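Local coordinates for protein aldehyde dehydrogenase (Bartonella henselae, PDB 3I44) that probably oxidises aldehydes to carboxylic acids with a nicotinamide cofactor, at residues T125-S130 and W171-N176; Q177-V182 and M205-I210. The protein carries 1 engineered substitution. All coordinates share one frame; numbering follows the deposited sequence.

Helix 174-188 takes part in both interactions: its first turn meets helix 117-141 in interaction 1, and its next two turns face helix 202-213 in interaction 2. The centres of the two contacts lie 9 Å apart, and they touch directly. Asn172 OD1 probably accepts a hydrogen bond from Gln177 NE2 at 2.8 Å, Gly128 CA packs on Thr179 OG1 at 3.6 Å, and Met175 SD reaches Phe207 CD1 at 3.8 Å. The loop before the helix probably borders the active site, as in relatives. The bound sodium ion is more remote, about 14 Å from the Met175 side chain.

Interaction 1 (T125-S130 and W171-N176); sequences TATGSS and WNWPMN
At the start of helix 174-188, which follows the Trp171-Trp173 loop, Asn176 reaches across to Thr127 on helix 117-141. With CG anti to the backbone N (chi1 -175°), the amide extends to this neighbour, and its ND2 donates a weak hydrogen bond to Thr127 OG1 at 3.4 Å, with an N-H...O angle of 154°. That hydroxyl also bonds to Ala123 O one turn back on its own helix, its stronger partner. A threonine suits the site because one oxygen can serve its own backbone and still accept from the amide. Contact with the amide is not purely polar, since Thr127 CB lies 3.5 Å from Asn176 ND2.

Beside this pair the helices come very close: the CA atoms of Gly128 and Asn176 are 4.9 Å apart, and Gly128 CA packs on Met175 O at 4.2 Å. Glycine fits here because, with no CB, it brings nothing against Met175 CB, and the two backbones can approach this closely. The sulfur end of Met175 leads away from Gly128 to pack on Tyr98 and Met105. Trp173, at the N-cap position, places CE3 of its indole 4.5 Å from Thr127 OG1, while its NE1 bonds to Ser302 OG. Pro174 follows, a natural first residue for a helix because its ring nitrogen has no hydrogen to leave unpaired. Asn172 ND2 bonds to Gln301 O. This Pro-Trp-Asn-Trp-Pro sequence matches the active-site loop of the family, whose asparagine probably contributes to the oxyanion hole, as in other aldehyde dehydrogenases.

Interaction 2 (Q177-V182 and M205-I210); sequences QVTLKV and MLFAEI
Phe207 bridges helices 174-188 and 202-213, its ring reaching Val178, Thr179 and Val182. The short helix segments approach to 11.7 Å between axes and cross at -44°, a wide spacing that the long phenylalanine side chain bridges. Its CG lies anti to the backbone N (chi1 -174°), which carries the ring out from its own helix to the opposite one.

The tight part is the valine side. Val178 CG1 sits over one face of the ring, offset toward the rim, and makes a CH-pi contact 4.0 Å from the centroid, 22° off the ring normal. One turn later Val182 CG1 meets the ring edge, close to its plane, 3.9 Å from CE2. Valine suits both places because beta-branching limits its rotation and holds compact methyls against the ring. On the looser side Thr179 contributes just its methyl, with CG2 4.1 Å from Phe207 CE1 in an oblique approach. Its hydroxyl turns back to Met175 O, its stronger partner, with Asn176 O also near; threonine fits because its own helix satisfies the polar end while the methyl meets the ring. Farther round helix 202-213, the partly exposed Glu209 forms a salt bridge to Arg101.

Leu206 and Ile210 pack on helix 102-113, Met205 and Ala208 touch Trp34 of strand 33-35, and Leu180 rests on helix 117-141. Helix 174-188 makes the beta-alpha-beta crossover from strand 156-168 to its parallel neighbour 191-195, and helix 202-213 continues from there to strand 221-223, in the Rossmann-like cofactor-binding domain of the family.

Interaction 1 (T125-S130 and W171-N176)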
ATOM      1  N   THR A 125       9.531  16.555  22.743  1.00 21.76           N
ATOM      2  CA  THR A 125       9.274  15.482  23.678  1.00 21.04           C
ATOM      3  C   THR A 125       7.762  15.305  23.937  1.00 21.33           C
ATOM      4  O   THR A 125       7.259  14.208  23.858  1.00 21.03           O
ATOM      5  CB  THR A 125      10.044  15.666  24.991  1.00 22.07           C
ATOM      6  OG1 THR A 125      11.456  15.743  24.711  1.00 20.05           O
ATOM      7  CG2 THR A 125       9.760  14.479  25.937  1.00 19.75           C
ATOM      8  N   ALA A 126       7.049  16.384  24.171  1.00 21.40           N
ATOM      9  CA  ALA A 126       5.615  16.323  24.428  1.00 22.18           C
ATOM     10  C   ALA A 126       4.784  15.710  23.298  1.00 22.98           C
ATOM     11  O   ALA A 126       3.807  15.069  23.597  1.00 22.82           O
ATOM     12  CB  ALA A 126       5.063  17.757  24.757  1.00 21.98           C
ATOM     13  N   THR A 127       5.143  15.898  22.015  1.00 23.72           N
ATOM     14  CA  THR A 127       4.378  15.247  20.946  1.00 24.88           C
ATOM     15  C   THR A 127       4.438  13.714  21.060  1.00 24.34           C
ATOM     16  O   THR A 127       3.451  13.038  20.790  1.00 23.41           O
ATOM     17  CB  THR A 127       4.748  15.737  19.516  1.00 26.21           C
ATOM     18  OG1 THR A 127       6.146  15.492  19.224  1.00 30.55           O
ATOM     19  CG2 THR A 127       4.439  17.198  19.424  1.00 26.63           C
ATOM     20  N   GLY A 128       5.574  13.190  21.527  1.00 23.14           N
ATOM     21  CA  GLY A 128       5.708  11.755  21.829  1.00 22.39           C
ATOM     22  C   GLY A 128       4.641  11.271  22.785  1.00 21.92           C
ATOM     23  O   GLY A 128       3.916  10.271  22.502  1.00 19.35           O
ATOM     24  N   SER A 129       4.503  11.997  23.906  1.00 21.34           N
ATOM     25  CA  SER A 129       3.521  11.610  24.909  0.50 21.35           C
ATOM     26  C   SER A 129       2.106  11.766  24.344  1.00 20.72           C
ATOM     27  O   SER A 129       1.255  10.919  24.596  1.00 21.61           O
ATOM     28  CB  SER A 129       3.702  12.390  26.217  0.50 21.25           C
ATOM     29  OG  SER A 129       4.164  13.709  25.973  0.50 22.06           O
ATOM     30  N   SER A 130       1.865  12.817  23.567  1.00 20.20           N
ATOM     31  CA  SER A 130       0.551  13.035  22.952  0.50 19.71           C
ATOM     32  C   SER A 130       0.176  11.910  21.971  1.00 20.15           C
ATOM     33  O   SER A 130      -0.968  11.440  21.933  1.00 21.01           O
ATOM     34  CB  SER A 130       0.510  14.383  22.246  0.50 19.85           C
ATOM     35  OG  SER A 130      -0.697  14.527  21.537  0.50 17.35           O
ATOM     36  N   TRP A 171      15.881  12.355  11.905  1.00 21.74           N
ATOM     37  CA  TRP A 171      16.491  13.189  12.963  1.00 21.64           C
ATOM     38  C   TRP A 171      15.719  14.452  13.333  1.00 21.70           C
ATOM     39  O   TRP A 171      16.071  15.112  14.300  1.00 21.97           O
ATOM     40  CB  TRP A 171      17.909  13.620  12.509  1.00 21.32           C
ATOM     41  CG  TRP A 171      17.911  14.151  11.121  1.00 20.96           C
ATOM     42  CD1 TRP A 171      18.140  13.447   9.977  1.00 21.36           C
ATOM     43  CD2 TRP A 171      17.570  15.478  10.709  1.00 22.09           C
ATOM     44  NE1 TRP A 171      18.020  14.265   8.888  1.00 22.20           N
ATOM     45  CE2 TRP A 171      17.670  15.518   9.308  1.00 22.88           C
ATOM     46  CE3 TRP A 171      17.236  16.648  11.396  1.00 24.69           C
ATOM     47  CZ2 TRP A 171      17.436  16.671   8.580  1.00 25.48           C
ATOM     48  CZ3 TRP A 171      17.001  17.779  10.689  1.00 24.59           C
ATOM     49  CH2 TRP A 171      17.101  17.795   9.287  1.00 25.73           C
ATOM     50  N   ASN A 172      14.734  14.841  12.532  1.00 21.82           N
ATOM     51  CA  ASN A 172      14.125  16.150  12.669  1.00 21.44           C
ATOM     52  C   ASN A 172      13.053  16.271  13.751  1.00 20.84           C
ATOM     53  O   ASN A 172      12.936  17.325  14.352  1.00 21.57           O
ATOM     54  CB  ASN A 172      13.617  16.692  11.326  1.00 22.08           C
ATOM     55  CG  ASN A 172      12.504  15.859  10.714  1.00 22.85           C
ATOM     56  OD1 ASN A 172      12.539  14.634  10.762  1.00 24.92           O
ATOM     57  ND2 ASN A 172      11.534  16.521  10.095  1.00 24.10           N
ATOM     58  N   TRP A 173      12.254  15.232  13.949  1.00 20.43           N
ATOM     59  CA  TRP A 173      11.266  15.196  15.004  1.00 20.35           C
ATOM     60  C   TRP A 173      11.334  13.771  15.592  1.00 20.84           C
ATOM     61  O   TRP A 173      10.373  12.973  15.479  1.00 19.88           O
ATOM     62  CB  TRP A 173       9.878  15.509  14.434  1.00 20.82           C
ATOM     63  CG  TRP A 173       9.593  16.961  14.218  1.00 21.64           C
ATOM     64  CD1 TRP A 173       9.624  17.639  13.038  1.00 24.55           C
ATOM     65  CD2 TRP A 173       9.166  17.886  15.200  1.00 23.56           C
ATOM     66  NE1 TRP A 173       9.262  18.955  13.233  1.00 24.57           N
ATOM     67  CE2 TRP A 173       8.990  19.129  14.563  1.00 25.26           C
ATOM     68  CE3 TRP A 173       8.916  17.790  16.573  1.00 26.52           C
ATOM     69  CZ2 TRP A 173       8.568  20.259  15.247  1.00 25.69           C
ATOM     70  CZ3 TRP A 173       8.507  18.925  17.255  1.00 28.23           C
ATOM     71  CH2 TRP A 173       8.340  20.139  16.595  1.00 26.34           C
ATOM     72  N   PRO A 174      12.485  13.432  16.190  1.00 20.37           N
ATOM     73  CA  PRO A 174      12.783  12.011  16.456  1.00 21.14           C
ATOM     74  C   PRO A 174      11.739  11.237  17.300  1.00 21.32           C
ATOM     75  O   PRO A 174      11.370  10.146  16.917  1.00 21.44           O
ATOM     76  CB  PRO A 174      14.153  12.054  17.151  1.00 21.55           C
ATOM     77  CG  PRO A 174      14.420  13.515  17.480  1.00 20.49           C
ATOM     78  CD  PRO A 174      13.610  14.326  16.513  1.00 20.03           C
ATOM     79  N   MET A 175      11.282  11.775  18.428  1.00 22.21           N
ATOM     80  CA  MET A 175      10.342  11.065  19.286  1.00 22.38           C
ATOM     81  C   MET A 175       8.942  11.098  18.708  1.00 23.09           C
ATOM     82  O   MET A 175       8.192  10.144  18.908  1.00 23.29           O
ATOM     83  CB  MET A 175      10.297  11.625  20.715  1.00 23.94           C
ATOM     84  CG  MET A 175      11.229  10.979  21.695  1.00 24.36           C
ATOM     85  SD  MET A 175      11.263   9.191  21.663  1.00 27.56           S
ATOM     86  CE  MET A 175      12.717   8.945  20.647  1.00 24.17           C
ATOM     87  N   ASN A 176       8.596  12.171  17.991  1.00 23.00           N
ATOM     88  CA  ASN A 176       7.366  12.182  17.233  1.00 24.77           C
ATOM     89  C   ASN A 176       7.325  10.922  16.321  1.00 24.67           C
ATOM     90  O   ASN A 176       6.410  10.097  16.407  1.00 24.31           O
ATOM     91  CB  ASN A 176       7.301  13.469  16.388  1.00 25.49           C
ATOM     92  CG  ASN A 176       5.993  13.635  15.658  1.00 29.55           C
ATOM     93  OD1 ASN A 176       5.881  13.372  14.437  1.00 34.68           O
ATOM     94  ND2 ASN A 176       5.001  14.145  16.371  1.00 36.58           N
TER

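Interaction 2 (Q177-V182 and M205-I210)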
ATOM      1  N   GLN A 177       8.386  10.758  15.523  1.00 23.38           N
ATOM      2  CA  GLN A 177       8.458   9.732  14.502  1.00 22.89           C
ATOM      3  C   GLN A 177       8.638   8.321  15.085  1.00 21.92           C
ATOM      4  O   GLN A 177       8.024   7.383  14.590  1.00 22.48           O
ATOM      5  CB  GLN A 177       9.534  10.142  13.461  1.00 23.17           C
ATOM      6  CG  GLN A 177       9.170  11.479  12.764  1.00 25.99           C
ATOM      7  CD  GLN A 177      10.381  12.346  12.333  1.00 31.20           C
ATOM      8  OE1 GLN A 177      11.479  12.266  12.921  1.00 34.86           O
ATOM      9  NE2 GLN A 177      10.183  13.169  11.280  1.00 32.76           N
ATOM     10  N   VAL A 178       9.411   8.171  16.161  1.00 20.30           N
ATOM     11  CA  VAL A 178       9.576   6.876  16.809  1.00 19.77           C
ATOM     12  C   VAL A 178       8.276   6.408  17.481  1.00 20.00           C
ATOM     13  O   VAL A 178       7.871   5.261  17.294  1.00 20.55           O
ATOM     14  CB  VAL A 178      10.736   6.884  17.847  1.00 19.85           C
ATOM     15  CG1 VAL A 178      10.700   5.649  18.730  1.00 19.86           C
ATOM     16  CG2 VAL A 178      12.086   7.024  17.124  1.00 18.25           C
ATOM     17  N   THR A 179       7.611   7.282  18.232  1.00 18.28           N
ATOM     18  CA  THR A 179       6.368   6.895  18.898  1.00 18.21           C
ATOM     19  C   THR A 179       5.267   6.545  17.909  1.00 17.90           C
ATOM     20  O   THR A 179       4.544   5.596  18.131  1.00 18.64           O
ATOM     21  CB  THR A 179       5.862   7.951  19.919  1.00 17.91           C
ATOM     22  OG1 THR A 179       5.621   9.209  19.276  1.00 17.63           O
ATOM     23  CG2 THR A 179       6.851   8.145  21.034  1.00 17.90           C
ATOM     24  N   LEU A 180       5.173   7.285  16.813  1.00 18.28           N
ATOM     25  CA  LEU A 180       4.220   6.975  15.739  1.00 18.82           C
ATOM     26  C   LEU A 180       4.406   5.578  15.137  1.00 19.39           C
ATOM     27  O   LEU A 180       3.461   5.049  14.578  1.00 20.91           O
ATOM     28  CB  LEU A 180       4.262   8.019  14.631  1.00 18.33           C
ATOM     29  CG  LEU A 180       3.511   9.326  14.936  1.00 18.51           C
ATOM     30  CD1 LEU A 180       3.779  10.334  13.790  1.00 16.15           C
ATOM     31  CD2 LEU A 180       1.976   9.160  15.237  1.00 15.78           C
ATOM     32  N   LYS A 181       5.591   4.983  15.253  1.00 18.44           N
ATOM     33  CA  LYS A 181       5.814   3.677  14.686  1.00 18.21           C
ATOM     34  C   LYS A 181       5.816   2.570  15.722  1.00 18.50           C
ATOM     35  O   LYS A 181       5.193   1.566  15.505  1.00 18.78           O
ATOM     36  CB  LYS A 181       7.125   3.657  13.901  1.00 18.26           C
ATOM     37  CG  LYS A 181       7.096   4.614  12.704  1.00 18.84           C
ATOM     38  CD  LYS A 181       8.365   4.441  11.862  1.00 19.55           C
ATOM     39  CE  LYS A 181       8.515   5.576  10.884  1.00 18.24           C
ATOM     40  NZ  LYS A 181       7.457   5.560   9.798  1.00 18.45           N
ATOM     41  N   VAL A 182       6.514   2.751  16.838  1.00 18.25           N
ATOM     42  CA  VAL A 182       6.725   1.644  17.770  1.00 18.54           C
ATOM     43  C   VAL A 182       5.442   1.309  18.551  1.00 19.00           C
ATOM     44  O   VAL A 182       5.155   0.152  18.801  1.00 19.55           O
ATOM     45  CB  VAL A 182       7.846   1.959  18.773  1.00 17.33           C
ATOM     46  CG1 VAL A 182       7.877   0.922  19.874  1.00 18.16           C
ATOM     47  CG2 VAL A 182       9.208   2.054  18.044  1.00 16.81           C
ATOM     48  N   MET A 205      17.831   5.712  21.491  1.00 21.64           N
ATOM     49  CA  MET A 205      18.511   4.819  22.450  1.00 22.22           C
ATOM     50  C   MET A 205      17.938   5.005  23.851  1.00 21.80           C
ATOM     51  O   MET A 205      17.755   4.046  24.580  1.00 23.19           O
ATOM     52  CB  MET A 205      20.028   5.065  22.416  1.00 21.98           C
ATOM     53  CG  MET A 205      20.576   4.669  21.055  1.00 23.06           C
ATOM     54  SD  MET A 205      22.332   4.919  20.862  1.00 25.10           S
ATOM     55  CE  MET A 205      22.986   3.575  21.876  1.00 20.80           C
ATOM     56  N   LEU A 206      17.648   6.240  24.234  1.00 22.03           N
ATOM     57  CA  LEU A 206      16.955   6.489  25.521  1.00 22.37           C
ATOM     58  C   LEU A 206      15.529   5.876  25.498  1.00 21.96           C
ATOM     59  O   LEU A 206      15.083   5.296  26.484  1.00 23.00           O
ATOM     60  CB  LEU A 206      16.920   7.993  25.845  1.00 21.70           C
ATOM     61  CG  LEU A 206      16.132   8.477  27.080  1.00 23.55           C
ATOM     62  CD1 LEU A 206      16.566   7.724  28.387  1.00 22.06           C
ATOM     63  CD2 LEU A 206      16.263  10.053  27.224  1.00 20.69           C
ATOM     64  N   PHE A 207      14.837   5.977  24.371  1.00 21.76           N
ATOM     65  CA  PHE A 207      13.527   5.346  24.222  1.00 22.46           C
ATOM     66  C   PHE A 207      13.659   3.841  24.426  1.00 22.64           C
ATOM     67  O   PHE A 207      12.823   3.216  25.100  1.00 22.70           O
ATOM     68  CB  PHE A 207      12.907   5.663  22.865  1.00 22.47           C
ATOM     69  CG  PHE A 207      11.504   5.172  22.712  1.00 23.40           C
ATOM     70  CD1 PHE A 207      10.446   5.881  23.266  1.00 25.60           C
ATOM     71  CD2 PHE A 207      11.232   4.009  22.030  1.00 24.94           C
ATOM     72  CE1 PHE A 207       9.127   5.437  23.138  1.00 24.00           C
ATOM     73  CE2 PHE A 207       9.918   3.558  21.882  1.00 27.17           C
ATOM     74  CZ  PHE A 207       8.871   4.281  22.433  1.00 26.75           C
ATOM     75  N   ALA A 208      14.743   3.276  23.894  1.00 22.42           N
ATOM     76  CA  ALA A 208      15.066   1.871  24.141  1.00 22.23           C
ATOM     77  C   ALA A 208      15.170   1.586  25.629  1.00 22.57           C
ATOM     78  O   ALA A 208      14.638   0.588  26.089  1.00 22.43           O
ATOM     79  CB  ALA A 208      16.357   1.450  23.423  1.00 21.10           C
ATOM     80  N   GLU A 209      15.888   2.434  26.364  1.00 22.99           N
ATOM     81  CA  GLU A 209      15.982   2.275  27.821  1.00 23.33           C
ATOM     82  C   GLU A 209      14.627   2.384  28.507  1.00 23.17           C
ATOM     83  O   GLU A 209      14.399   1.738  29.515  1.00 24.12           O
ATOM     84  CB  GLU A 209      16.899   3.324  28.443  1.00 22.84           C
ATOM     85  CG  GLU A 209      18.360   3.205  28.069  1.00 25.80           C
ATOM     86  CD  GLU A 209      19.197   4.316  28.728  1.00 28.81           C
ATOM     87  OE1 GLU A 209      18.967   4.637  29.896  1.00 31.87           O
ATOM     88  OE2 GLU A 209      20.042   4.914  28.074  1.00 32.53           O
ATOM     89  N   ILE A 210      13.767   3.278  28.017  1.00 23.30           N
ATOM     90  CA  ILE A 210      12.401   3.377  28.536  1.00 21.93           C
ATOM     91  C   ILE A 210      11.681   2.031  28.410  1.00 21.64           C
ATOM     92  O   ILE A 210      11.108   1.545  29.394  1.00 19.84           O
ATOM     93  CB  ILE A 210      11.657   4.535  27.906  1.00 21.34           C
ATOM     94  CG1 ILE A 210      12.280   5.840  28.420  1.00 22.55           C
ATOM     95  CG2 ILE A 210      10.132   4.541  28.269  1.00 20.46           C
ATOM     96  CD1 ILE A 210      11.964   7.101  27.585  1.00 21.50           C
TER